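Local coordinates for predicted ATPase of the ABC class (PDB 5D6A), which probably binds and hydrolyses ATP as an ATPase of the ABC class, here holding the non-hydrolysable analogue AMP-PNP, at residues A[357-371]-A[403-415]. Numbering follows the deposited sequence. Where two conformers were deposited one is given.
With ANP (phosphoaminophosphonic acid-adenylate ester), chain C.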
ATOM      1  N   THR A 357      21.496  -5.086 -12.532  1.00 36.60           N
ATOM      2  CA  THR A 357      21.545  -3.792 -11.879  1.00 36.92           C
ATOM      3  C   THR A 357      20.608  -3.747 -10.684  1.00 35.77           C
ATOM      4  O   THR A 357      19.500  -4.277 -10.728  1.00 35.05           O
ATOM      5  CB  THR A 357      21.183  -2.673 -12.872  1.00 37.03           C
ATOM      6  OG1 THR A 357      22.056  -2.747 -14.011  1.00 38.13           O
ATOM      7  CG2 THR A 357      21.302  -1.303 -12.217  1.00 36.94           C
ATOM      8  N   LEU A 358      21.075  -3.114  -9.613  1.00 36.30           N
ATOM      9  CA  LEU A 358      20.308  -2.983  -8.385  1.00 35.66           C
ATOM     10  C   LEU A 358      20.134  -1.512  -8.071  1.00 35.71           C
ATOM     11  O   LEU A 358      21.101  -0.757  -8.082  1.00 35.86           O
ATOM     12  CB  LEU A 358      21.036  -3.676  -7.238  1.00 36.00           C
ATOM     13  CG  LEU A 358      21.279  -5.174  -7.421  1.00 35.97           C
ATOM     14  CD1 LEU A 358      22.210  -5.690  -6.339  1.00 37.40           C
ATOM     15  CD2 LEU A 358      19.968  -5.945  -7.433  1.00 35.21           C
ATOM     16  N   LEU A 359      18.901  -1.108  -7.794  1.00 36.18           N
ATOM     17  CA  LEU A 359      18.599   0.282  -7.481  1.00 36.98           C
ATOM     18  C   LEU A 359      18.255   0.384  -6.006  1.00 37.41           C
ATOM     19  O   LEU A 359      17.449  -0.390  -5.504  1.00 36.98           O
ATOM     20  CB  LEU A 359      17.435   0.772  -8.345  1.00 36.81           C
ATOM     21  CG  LEU A 359      17.603   0.517  -9.849  1.00 37.14           C
ATOM     22  CD1 LEU A 359      16.376   0.988 -10.612  1.00 36.78           C
ATOM     23  CD2 LEU A 359      18.862   1.183 -10.390  1.00 38.30           C
ATOM     24  N   ILE A 360      18.878   1.329  -5.308  1.00 40.30           N
ATOM     25  CA  ILE A 360      18.649   1.510  -3.874  1.00 42.44           C
ATOM     26  C   ILE A 360      18.493   2.977  -3.517  1.00 43.79           C
ATOM     27  O   ILE A 360      19.192   3.831  -4.056  1.00 44.61           O
ATOM     28  CB  ILE A 360      19.810   0.918  -3.047  1.00 44.01           C
ATOM     29  CG1 ILE A 360      19.919  -0.587  -3.305  1.00 44.44           C
ATOM     30  CG2 ILE A 360      19.609   1.195  -1.561  1.00 44.37           C
ATOM     31  CD1 ILE A 360      21.060  -1.259  -2.579  1.00 47.02           C
ATOM     32  N   ASP A 361      17.567   3.260  -2.603  1.00 45.75           N
ATOM     33  CA  ASP A 361      17.318   4.620  -2.140  1.00 48.53           C
ATOM     34  C   ASP A 361      17.442   4.618  -0.623  1.00 50.26           C
ATOM     35  O   ASP A 361      16.630   4.008   0.073  1.00 49.07           O
ATOM     36  CB  ASP A 361      15.932   5.099  -2.581  1.00 48.81           C
ATOM     37  CG  ASP A 361      15.677   6.563  -2.247  1.00 50.94           C
ATOM     38  OD1 ASP A 361      16.412   7.137  -1.415  1.00 52.41           O
ATOM     39  OD2 ASP A 361      14.729   7.143  -2.818  1.00 52.96           O
ATOM     40  N   GLU A 362      18.460   5.312  -0.125  1.00 53.25           N
ATOM     41  CA  GLU A 362      18.748   5.380   1.306  1.00 57.70           C
ATOM     42  C   GLU A 362      17.541   5.804   2.151  1.00 59.38           C
ATOM     43  O   GLU A 362      17.435   5.419   3.316  1.00 62.05           O
ATOM     44  CB  GLU A 362      19.933   6.322   1.550  1.00 61.84           C
ATOM     45  CG  GLU A 362      20.472   6.298   2.970  1.00 65.99           C
ATOM     46  CD  GLU A 362      21.740   7.121   3.141  1.00 70.52           C
ATOM     47  OE1 GLU A 362      21.925   8.115   2.405  1.00 70.38           O
ATOM     48  OE2 GLU A 362      22.550   6.779   4.032  1.00 74.35           O
ATOM     49  N   ASP A 363      16.634   6.580   1.563  1.00 59.75           N
ATOM     50  CA  ASP A 363      15.442   7.031   2.280  1.00 62.09           C
ATOM     51  C   ASP A 363      14.361   5.947   2.427  1.00 59.78           C
ATOM     52  O   ASP A 363      13.439   6.098   3.223  1.00 61.40           O
ATOM     53  CB  ASP A 363      14.868   8.297   1.633  1.00 65.88           C
ATOM     54  CG  ASP A 363      15.788   9.507   1.798  1.00 72.07           C
ATOM     55  OD1 ASP A 363      16.884   9.362   2.386  1.00 75.20           O
ATOM     56  OD2 ASP A 363      15.409  10.609   1.348  1.00 76.15           O
ATOM     57  N   THR A 364      14.476   4.861   1.669  1.00 57.71           N
ATOM     58  CA  THR A 364      13.517   3.763   1.775  1.00 57.00           C
ATOM     59  C   THR A 364      14.248   2.439   2.028  1.00 56.99           C
ATOM     60  O   THR A 364      13.864   1.398   1.499  1.00 56.42           O
ATOM     61  CB  THR A 364      12.651   3.631   0.504  1.00 55.48           C
ATOM     62  OG1 THR A 364      13.467   3.222  -0.603  1.00 54.11           O
ATOM     63  CG2 THR A 364      11.963   4.953   0.182  1.00 55.43           C
ATOM     64  N   SER A 365      15.297   2.486   2.849  1.00 63.60           N
ATOM     65  CA  SER A 365      16.084   1.293   3.159  1.00 62.79           C
ATOM     66  C   SER A 365      16.484   1.222   4.627  1.00 63.89           C
ATOM     67  O   SER A 365      16.387   2.210   5.363  1.00 66.00           O
ATOM     68  CB  SER A 365      17.342   1.252   2.289  1.00 61.23           C
ATOM     69  OG  SER A 365      17.008   1.151   0.916  1.00 61.11           O
ATOM     70  N   ALA A 366      16.938   0.042   5.039  1.00 64.05           N
ATOM     71  CA  ALA A 366      17.375  -0.191   6.408  1.00 65.57           C
ATOM     72  C   ALA A 366      18.797   0.316   6.586  1.00 66.95           C
ATOM     73  O   ALA A 366      19.727  -0.204   5.973  1.00 65.48           O
ATOM     74  CB  ALA A 366      17.297  -1.671   6.746  1.00 66.18           C
ATOM     75  N   THR A 367      18.960   1.333   7.428  1.00 71.06           N
ATOM     76  CA  THR A 367      20.271   1.923   7.689  1.00 74.37           C
ATOM     77  C   THR A 367      21.267   0.862   8.157  1.00 75.40           C
ATOM     78  O   THR A 367      22.422   0.848   7.723  1.00 75.26           O
ATOM     79  CB  THR A 367      20.169   3.032   8.753  1.00 77.34           C
ATOM     80  OG1 THR A 367      19.170   3.984   8.358  1.00 81.09           O
ATOM     81  CG2 THR A 367      21.512   3.741   8.944  1.00 78.86           C
ATOM     82  N   ASN A 368      20.805  -0.023   9.037  1.00 76.40           N
ATOM     83  CA  ASN A 368      21.625  -1.113   9.566  1.00 76.08           C
ATOM     84  C   ASN A 368      22.219  -1.959   8.439  1.00 76.30           C
ATOM     85  O   ASN A 368      23.369  -2.399   8.510  1.00 78.62           O
ATOM     86  CB  ASN A 368      20.771  -1.991  10.490  1.00 77.18           C
ATOM     87  CG  ASN A 368      21.543  -3.153  11.085  1.00 79.24           C
ATOM     88  OD1 ASN A 368      22.775  -3.170  11.088  1.00 79.94           O
ATOM     89  ND2 ASN A 368      20.815  -4.135  11.608  1.00 81.61           N
ATOM     90  N   PHE A 369      21.421  -2.174   7.401  1.00 74.23           N
ATOM     91  CA  PHE A 369      21.831  -2.966   6.247  1.00 73.22           C
ATOM     92  C   PHE A 369      22.796  -2.236   5.307  1.00 71.07           C
ATOM     93  O   PHE A 369      23.603  -2.875   4.629  1.00 72.85           O
ATOM     94  CB  PHE A 369      20.580  -3.414   5.475  1.00 75.54           C
ATOM     95  CG  PHE A 369      20.873  -4.071   4.156  1.00 77.13           C
ATOM     96  CD1 PHE A 369      21.302  -5.390   4.099  1.00 79.43           C
ATOM     97  CD2 PHE A 369      20.691  -3.377   2.964  1.00 77.64           C
ATOM     98  CE1 PHE A 369      21.564  -5.998   2.882  1.00 80.12           C
ATOM     99  CE2 PHE A 369      20.950  -3.980   1.745  1.00 78.21           C
ATOM    100  CZ  PHE A 369      21.386  -5.293   1.704  1.00 79.19           C
HETATM  101  N   MSE A 370      22.709  -0.908   5.276  0.50 68.33           N
HETATM  102  CA  MSE A 370      23.554  -0.101   4.395  0.50 67.12           C
HETATM  103  C   MSE A 370      24.943   0.121   4.930  0.50 68.40           C
HETATM  104  O   MSE A 370      25.930  -0.226   4.276  0.50 67.25           O
HETATM  105  CB  MSE A 370      22.912   1.270   4.195  0.50 64.94           C
HETATM  106  CG  MSE A 370      21.575   1.173   3.471  0.50 63.71           C
HETATM  107 SE   MSE A 370      21.801   0.290   1.727  0.50 60.24          SE
HETATM  108  CE  MSE A 370      22.166   1.905   0.661  0.50 60.30           C
ATOM    109  N   ILE A 371      25.031   0.701   6.125  1.00 70.37           N
ATOM    110  CA  ILE A 371      26.329   1.033   6.738  1.00 70.00           C
ATOM    111  C   ILE A 371      26.767   0.202   7.945  1.00 73.27           C
ATOM    112  O   ILE A 371      25.989  -0.547   8.537  1.00 72.15           O
ATOM    113  CB  ILE A 371      26.389   2.537   7.110  1.00 67.80           C
ATOM    114  CG1 ILE A 371      25.212   2.965   8.004  1.00 67.28           C
ATOM    115  CG2 ILE A 371      26.369   3.382   5.851  1.00 67.28           C
ATOM    116  CD1 ILE A 371      25.179   2.342   9.385  1.00 66.75           C
ATOM    117  N   ILE A 403      27.753  -6.984 -11.373  1.00 48.13           N
ATOM    118  CA  ILE A 403      26.437  -6.408 -11.099  1.00 45.26           C
ATOM    119  C   ILE A 403      26.581  -4.943 -10.701  1.00 43.75           C
ATOM    120  O   ILE A 403      27.233  -4.623  -9.707  1.00 44.26           O
ATOM    121  CB  ILE A 403      25.706  -7.170  -9.975  1.00 44.24           C
ATOM    122  CG1 ILE A 403      25.424  -8.611 -10.417  1.00 44.46           C
ATOM    123  CG2 ILE A 403      24.401  -6.463  -9.614  1.00 42.28           C
ATOM    124  CD1 ILE A 403      24.770  -9.469  -9.354  1.00 44.17           C
ATOM    125  N   SER A 404      25.968  -4.057 -11.480  1.00 42.01           N
ATOM    126  CA  SER A 404      26.028  -2.623 -11.204  1.00 42.04           C
ATOM    127  C   SER A 404      24.998  -2.208 -10.154  1.00 41.05           C
ATOM    128  O   SER A 404      24.001  -2.896  -9.935  1.00 39.19           O
ATOM    129  CB  SER A 404      25.819  -1.830 -12.490  1.00 41.68           C
ATOM    130  OG  SER A 404      26.829  -2.136 -13.439  1.00 42.70           O
ATOM    131  N   THR A 405      25.253  -1.078  -9.502  1.00 42.14           N
ATOM    132  CA  THR A 405      24.365  -0.575  -8.463  1.00 41.86           C
ATOM    133  C   THR A 405      24.319   0.945  -8.476  1.00 42.21           C
ATOM    134  O   THR A 405      25.356   1.607  -8.526  1.00 44.29           O
ATOM    135  CB  THR A 405      24.818  -1.042  -7.065  1.00 43.13           C
ATOM    136  OG1 THR A 405      24.856  -2.473  -7.022  1.00 44.19           O
ATOM    137  CG2 THR A 405      23.867  -0.538  -5.990  1.00 43.04           C
ATOM    138  N   ILE A 406      23.108   1.491  -8.430  1.00 40.78           N
ATOM    139  CA  ILE A 406      22.906   2.932  -8.404  1.00 41.25           C
ATOM    140  C   ILE A 406      22.219   3.234  -7.078  1.00 42.21           C
ATOM    141  O   ILE A 406      21.171   2.656  -6.776  1.00 40.22           O
ATOM    142  CB  ILE A 406      22.054   3.408  -9.592  1.00 39.90           C
ATOM    143  CG1 ILE A 406      22.621   2.845 -10.901  1.00 39.51           C
ATOM    144  CG2 ILE A 406      22.002   4.929  -9.630  1.00 40.77           C
ATOM    145  CD1 ILE A 406      21.829   3.220 -12.132  1.00 39.17           C
ATOM    146  N   ILE A 407      22.807   4.131  -6.284  1.00 44.45           N
ATOM    147  CA  ILE A 407      22.268   4.434  -4.958  1.00 45.95           C
ATOM    148  C   ILE A 407      22.080   5.924  -4.673  1.00 47.78           C
ATOM    149  O   ILE A 407      23.002   6.720  -4.843  1.00 48.93           O
ATOM    150  CB  ILE A 407      23.194   3.875  -3.853  1.00 47.17           C
ATOM    151  CG1 ILE A 407      23.602   2.438  -4.174  1.00 47.15           C
ATOM    152  CG2 ILE A 407      22.522   3.951  -2.485  1.00 47.85           C
ATOM    153  CD1 ILE A 407      24.503   1.812  -3.135  1.00 48.41           C
ATOM    154  N   VAL A 408      20.877   6.284  -4.230  1.00 48.40           N
ATOM    155  CA  VAL A 408      20.577   7.649  -3.825  1.00 51.11           C
ATOM    156  C   VAL A 408      20.951   7.705  -2.353  1.00 54.50           C
ATOM    157  O   VAL A 408      20.411   6.945  -1.551  1.00 53.37           O
ATOM    158  CB  VAL A 408      19.086   7.996  -3.999  1.00 50.65           C
ATOM    159  CG1 VAL A 408      18.760   9.322  -3.329  1.00 52.65           C
ATOM    160  CG2 VAL A 408      18.717   8.033  -5.474  1.00 49.86           C
HETATM  161  N   MSE A 409      21.875   8.595  -1.998  1.00 59.94           N
HETATM  162  CA  MSE A 409      22.352   8.682  -0.619  1.00 64.64           C
HETATM  163  C   MSE A 409      22.013   9.989   0.048  1.00 68.08           C
HETATM  164  O   MSE A 409      20.846  10.253   0.336  1.00 69.43           O
HETATM  165  CB  MSE A 409      23.852   8.427  -0.638  1.00 68.21           C
HETATM  166  CG  MSE A 409      24.166   7.036  -1.174  1.00 69.65           C
HETATM  167 SE   MSE A 409      25.270   6.061   0.125  1.00 78.08          SE
HETATM  168  CE  MSE A 409      26.789   7.318   0.208  1.00 78.86           C
ATOM    169  N   GLY A 410      23.026  10.811   0.315  1.00 72.12           N
ATOM    170  CA  GLY A 410      22.820  12.087   0.991  1.00 76.67           C
ATOM    171  C   GLY A 410      22.870  11.966   2.507  1.00 80.08           C
ATOM    172  O   GLY A 410      22.665  12.953   3.214  1.00 83.10           O
ATOM    173  N   GLY A 411      23.144  10.759   3.004  1.00 80.83           N
ATOM    174  CA  GLY A 411      23.218  10.507   4.446  1.00 84.44           C
ATOM    175  C   GLY A 411      24.581   9.986   4.865  1.00 87.35           C
ATOM    176  O   GLY A 411      25.352  10.694   5.514  1.00 90.34           O
ATOM    177  N   SER A 412      24.870   8.741   4.496  1.00 87.56           N
ATOM    178  CA  SER A 412      26.151   8.107   4.812  1.00 90.14           C
ATOM    179  C   SER A 412      27.229   8.560   3.829  1.00 88.81           C
ATOM    180  O   SER A 412      26.920   9.137   2.785  1.00 89.48           O
ATOM    181  CB  SER A 412      26.014   6.584   4.775  1.00 91.14           C
ATOM    182  OG  SER A 412      25.521   6.140   3.521  1.00 90.04           O
ATOM    183  N   GLY A 413      28.490   8.296   4.160  1.00 87.42           N
ATOM    184  CA  GLY A 413      29.597   8.708   3.297  1.00 86.97           C
ATOM    185  C   GLY A 413      30.689   7.679   3.074  1.00 86.20           C
ATOM    186  O   GLY A 413      31.618   7.924   2.304  1.00 85.82           O
ATOM    187  N   ASP A 414      30.588   6.529   3.734  1.00 85.35           N
ATOM    188  CA  ASP A 414      31.603   5.480   3.576  1.00 86.10           C
ATOM    189  C   ASP A 414      31.513   4.762   2.218  1.00 79.55           C
ATOM    190  O   ASP A 414      32.428   4.027   1.839  1.00 79.84           O
ATOM    191  CB  ASP A 414      31.554   4.486   4.745  1.00 90.85           C
ATOM    192  CG  ASP A 414      30.174   3.908   4.971  1.00 93.15           C
ATOM    193  OD1 ASP A 414      29.227   4.317   4.265  1.00 95.11           O
ATOM    194  OD2 ASP A 414      30.032   3.049   5.867  1.00 98.97           O
ATOM    195  N   TYR A 415      30.412   4.975   1.498  1.00 71.73           N
ATOM    196  CA  TYR A 415      30.244   4.400   0.159  1.00 66.73           C
ATOM    197  C   TYR A 415      31.087   5.130  -0.883  1.00 66.24           C
ATOM    198  O   TYR A 415      31.434   4.558  -1.913  1.00 65.09           O
ATOM    199  CB  TYR A 415      28.782   4.456  -0.286  1.00 62.90           C
ATOM    200  CG  TYR A 415      27.906   3.357   0.248  1.00 60.10           C
ATOM    201  CD1 TYR A 415      27.340   3.437   1.513  1.00 60.76           C
ATOM    202  CD2 TYR A 415      27.615   2.247  -0.533  1.00 58.02           C
ATOM    203  CE1 TYR A 415      26.523   2.427   1.993  1.00 59.92           C
ATOM    204  CE2 TYR A 415      26.801   1.235  -0.064  1.00 57.32           C
ATOM    205  CZ  TYR A 415      26.257   1.329   1.198  1.00 58.17           C
ATOM    206  OH  TYR A 415      25.447   0.320   1.661  1.00 57.91           O
TER
HETATM  207  PG  ANP C 602      15.260  11.482  -1.875  1.00 71.51           P
HETATM  208  O1G ANP C 602      15.899  10.600  -2.918  1.00 74.06           O
HETATM  209  O2G ANP C 602      14.137  10.809  -1.118  1.00 68.07           O
HETATM  210  O3G ANP C 602      16.279  12.177  -1.005  1.00 69.16           O
HETATM  211  PB  ANP C 602      15.193  14.322  -3.029  1.00 53.29           P
HETATM  212  O1B ANP C 602      16.481  14.146  -3.775  1.00 55.36           O
HETATM  213  O2B ANP C 602      15.255  14.985  -1.671  1.00 54.93           O
HETATM  214  N3B ANP C 602      14.460  12.743  -2.798  1.00 63.32           N
HETATM  215  PA  ANP C 602      13.012  14.645  -4.789  1.00 50.88           P
HETATM  216  O1A ANP C 602      13.420  14.346  -6.206  1.00 51.22           O
HETATM  217  O2A ANP C 602      12.363  13.556  -3.971  1.00 53.57           O
HETATM  218  O3A ANP C 602      14.271  15.236  -3.980  1.00 50.93           O
HETATM  219  O5' ANP C 602      12.010  15.897  -4.794  1.00 50.94           O
HETATM  220  C5' ANP C 602      12.355  17.099  -5.467  1.00 50.24           C
HETATM  221  C4' ANP C 602      11.095  17.879  -5.815  1.00 50.92           C
HETATM  222  O4' ANP C 602      11.386  18.758  -6.904  1.00 50.02           O
HETATM  223  C3' ANP C 602       9.942  16.993  -6.268  1.00 52.08           C
HETATM  224  O3' ANP C 602       8.696  17.527  -5.800  1.00 52.69           O
HETATM  225  C2' ANP C 602      10.017  17.018  -7.778  1.00 50.44           C
HETATM  226  O2' ANP C 602       8.718  16.942  -8.376  1.00 51.17           O
HETATM  227  C1' ANP C 602      10.717  18.337  -8.094  1.00 49.48           C
HETATM  228  N9  ANP C 602      11.698  18.192  -9.197  1.00 50.15           N
HETATM  229  C8  ANP C 602      12.622  17.217  -9.338  1.00 48.80           C
HETATM  230  N7  ANP C 602      13.342  17.407 -10.474  1.00 49.02           N
HETATM  231  C5  ANP C 602      12.881  18.520 -11.071  1.00 50.00           C
HETATM  232  C6  ANP C 602      13.195  19.285 -12.299  1.00 50.74           C
HETATM  233  N6  ANP C 602      14.178  18.881 -13.134  1.00 52.07           N
HETATM  234  N1  ANP C 602      12.468  20.398 -12.557  1.00 53.35           N
HETATM  235  C2  ANP C 602      11.484  20.816 -11.732  1.00 53.51           C
HETATM  236  N3  ANP C 602      11.152  20.160 -10.601  1.00 53.15           N
HETATM  237  C4  ANP C 602      11.801  19.031 -10.225  1.00 50.61           C
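Ile403 opens the pairing by laying its CG2 branch against CD1 of Leu358, 4.0 Å away, just before strand 404-408 takes up a parallel course beside strand 357-361, their axes 14° apart. Ser404 O accepts from Leu358 N, and the exchange then alternates: Ile406 N gives to Leu358 O and its carbonyl receives Ile360 N, while Val408 N gives to Ile360 O and Val408 O accepts from Glu362 N. Between them, side chains pair off in register. Ile406 stands alongside Leu359 on one face; on the other, Ile407 lies beside Ile360, and its CG2 meets the selenomethionine methyl CE of Met370 tip to tip at 3.8 Å in one of the two conformers of Met370, a contact that is therefore tentative. Val408 CG1, anti to its own nitrogen (chi1 169°), faces the gamma-phosphate oxygen O1G of AMP-PNP and packs beside Asp361, the acid that ends a largely hydrophobic strand and is followed by Glu362, a sequence pattern consistent with a Walker B motif. Glu362 extends, CG anti to the backbone N (chi1 -170°), into the turn after Met409. Its OE2 takes Ser412 N at 3.1 Å through the syn lone pair and Ser412 OG from above the carboxylate plane, whereas Gly411 N reaches OE1 only weakly; the two bonds to OE2, with the weak one to OE1, would limit the carboxylate's rotation. Farther on, Ile371 CG2 lies 3.4 Å from both Ser412 CB and Asp414 OD1. Tyr415 OH makes a weak hydrogen bond to Met370 O at 2.7 Å. Both strands are interior members of the mixed sheet of the P-loop domain, between strands 301-302 and 260-264. Helix 271-280, which follows the probable Walker A loop, covers the face of Leu359, Asp361 and Val408, while helices 339-352 and 390-401 cover that of Leu358, Ile360 and Ile407.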